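Local coordinates for protein HTH-type transcriptional activator ampR (PDB 3KOS) that regulates transcription of the beta-lactamase gene ampC as a LysR-family DNA-binding regulator, represented here by its effector-binding domain, at residues Cys79-Ser84 and Gly180-Thr185. Residues are numbered along the deposited sequence; the frame is centred on the assembly and turned at random.
Sequences CSALMS and GSYWIT
Tyr-182 lays the CD2-CE2 side of its ring against Ala-81, whose CB sits 3.5 Å from CE2 and approaches obliquely. Cys-79 SG comes to the same CD2 edge from the other side of the ring plane, 4.1 Å from CD2, a sulfur-aromatic contact with the sulfur 69° off the ring normal. Tyr-182 CG is anti to the carbonyl carbon (chi1 -69°), beside its own backbone N. Ser-80 O lies at the ring edge, near its plane. The backbones pair antiparallel at Cys-79 and Tyr-182. Tyr-182 N donates to Cys-79 O at 2.9 Å; the return bond from Cys-79 N to Tyr-182 O is weak at 3.3 Å. Past Ser-80 and Ser-181 the backbones separate, and two waters bridge them. One donates to both Ala-81 O and Gly-180 O; the other accepts from Ala-81 N, donates to Gly-180 O at 2.9 Å and also hydrogen-bonds Ser-181 OG. Gly-180 O is thus gripped by two waters. Phe-22 and Pro-156 also pack on Tyr-182, whose OH hydrogen-bonds a bound MES, probably from the crystallisation liquor. Here strand 181-187 pairs with the interrupted strand 73-86, which farther along pairs with strand 153-156, so that strand 73-86 passes from one alpha/beta subdomain to the other, consistent with the periplasmic-binding-protein-like fold of LysR effector domains.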
loop_
_atom_site.group_PDB
_atom_site.type_symbol
_atom_site.label_atom_id
_atom_site.label_comp_id
_atom_site.label_asym_id
_atom_site.label_seq_id
_atom_site.Cartn_x
_atom_site.Cartn_y
_atom_site.Cartn_z
ATOM N N CYS A 79 -5.815 16.796 -9.347
ATOM C CA CYS A 79 -6.450 17.395 -8.179
ATOM C C CYS A 79 -5.429 17.646 -7.076
ATOM O O CYS A 79 -4.310 17.109 -7.104
ATOM C CB CYS A 79 -7.592 16.507 -7.661
ATOM S SG CYS A 79 -7.039 14.951 -6.873
ATOM N N SER A 80 -5.820 18.461 -6.105
ATOM C CA SER A 80 -4.921 18.806 -5.010
ATOM C C SER A 80 -4.773 17.646 -4.031
ATOM O O SER A 80 -5.561 16.698 -4.049
ATOM C CB SER A 80 -5.431 20.057 -4.287
ATOM O OG SER A 80 -6.746 19.842 -3.800
ATOM N N ALA A 81 -3.770 17.746 -3.161
ATOM C CA ALA A 81 -3.451 16.688 -2.219
ATOM C C ALA A 81 -2.983 17.279 -0.894
ATOM O O ALA A 81 -1.995 16.824 -0.312
ATOM C CB ALA A 81 -2.385 15.760 -2.811
ATOM N N LEU A 82 -3.705 18.292 -0.419
ATOM C CA LEU A 82 -3.364 18.955 0.835
ATOM C C LEU A 82 -3.281 17.964 1.990
ATOM O O LEU A 82 -4.160 17.122 2.166
ATOM C CB LEU A 82 -4.386 20.041 1.160
ATOM C CG LEU A 82 -4.510 21.134 0.091
ATOM C CD1 LEU A 82 -5.433 22.245 0.581
ATOM C CD2 LEU A 82 -3.140 21.692 -0.244
HETATM N N MSE A 83 -2.220 18.081 2.780
HETATM C CA MSE A 83 -1.955 17.132 3.859
HETATM C C MSE A 83 -2.164 17.712 5.244
HETATM O O MSE A 83 -1.900 18.890 5.490
HETATM C CB MSE A 83 -0.524 16.625 3.773
HETATM C CG MSE A 83 -0.213 15.951 2.462
HETATM SE SE MSE A 83 1.666 15.424 2.403
HETATM C CE MSE A 83 2.236 16.083 4.135
ATOM N N SER A 84 -2.617 16.862 6.159
ATOM C CA SER A 84 -2.848 17.270 7.531
ATOM C C SER A 84 -2.667 16.041 8.423
ATOM O O SER A 84 -2.734 14.908 7.938
ATOM C CB SER A 84 -4.266 17.842 7.647
ATOM O OG SER A 84 -4.452 18.554 8.855
ATOM N N GLY A 180 2.701 18.727 -2.863
ATOM C CA GLY A 180 2.499 18.038 -4.125
ATOM C C GLY A 180 1.025 17.833 -4.425
ATOM O O GLY A 180 0.173 18.034 -3.555
ATOM N N SER A 181 0.720 17.447 -5.665
ATOM C CA SER A 181 -0.657 17.195 -6.085
ATOM C C SER A 181 -0.709 15.896 -6.871
ATOM O O SER A 181 0.305 15.236 -7.051
ATOM C CB SER A 181 -1.160 18.331 -6.986
ATOM O OG SER A 181 -1.095 19.571 -6.317
ATOM N N TYR A 182 -1.889 15.528 -7.356
ATOM C CA TYR A 182 -1.981 14.353 -8.217
ATOM C C TYR A 182 -2.013 14.773 -9.675
ATOM O O TYR A 182 -2.723 15.715 -10.046
ATOM C CB TYR A 182 -3.181 13.468 -7.842
ATOM C CG TYR A 182 -2.974 12.799 -6.492
ATOM C CD1 TYR A 182 -2.127 11.698 -6.361
ATOM C CD2 TYR A 182 -3.598 13.287 -5.355
ATOM C CE1 TYR A 182 -1.908 11.100 -5.127
ATOM C CE2 TYR A 182 -3.385 12.695 -4.107
ATOM C CZ TYR A 182 -2.546 11.600 -4.003
ATOM O OH TYR A 182 -2.319 11.010 -2.767
ATOM N N TRP A 183 -1.220 14.080 -10.484
ATOM C CA TRP A 183 -1.070 14.390 -11.906
ATOM C C TRP A 183 -1.233 13.131 -12.733
ATOM O O TRP A 183 -0.998 12.020 -12.248
ATOM C CB TRP A 183 0.340 14.923 -12.174
ATOM C CG TRP A 183 0.665 16.179 -11.457
ATOM C CD1 TRP A 183 1.046 16.312 -10.154
ATOM C CD2 TRP A 183 0.658 17.502 -12.013
ATOM N NE1 TRP A 183 1.266 17.640 -9.860
ATOM C CE2 TRP A 183 1.034 18.389 -10.984
ATOM C CE3 TRP A 183 0.361 18.021 -13.281
ATOM C CZ2 TRP A 183 1.131 19.765 -11.182
ATOM C CZ3 TRP A 183 0.456 19.390 -13.477
ATOM C CH2 TRP A 183 0.836 20.244 -12.431
ATOM N N ILE A 184 -1.619 13.300 -13.993
ATOM C CA ILE A 184 -1.537 12.194 -14.941
ATOM C C ILE A 184 -0.439 12.523 -15.967
ATOM O O ILE A 184 -0.382 13.633 -16.483
ATOM C CB ILE A 184 -2.903 11.905 -15.620
ATOM C CG1 ILE A 184 -2.823 10.632 -16.481
ATOM C CG2 ILE A 184 -3.394 13.112 -16.418
ATOM C CD1 ILE A 184 -4.196 10.037 -16.860
ATOM N N THR A 185 0.443 11.575 -16.239
ATOM C CA THR A 185 1.606 11.867 -17.069
ATOM C C THR A 185 1.811 10.849 -18.184
ATOM O O THR A 185 1.546 9.656 -18.013
ATOM C CB THR A 185 2.910 12.015 -16.218
ATOM O OG1 THR A 185 3.321 10.744 -15.695
ATOM C CG2 THR A 185 2.680 12.975 -15.068
HETATM O O HOH W 1 0.613 17.580 -0.811
HETATM O O HOH W 2 -2.045 19.909 -3.401
#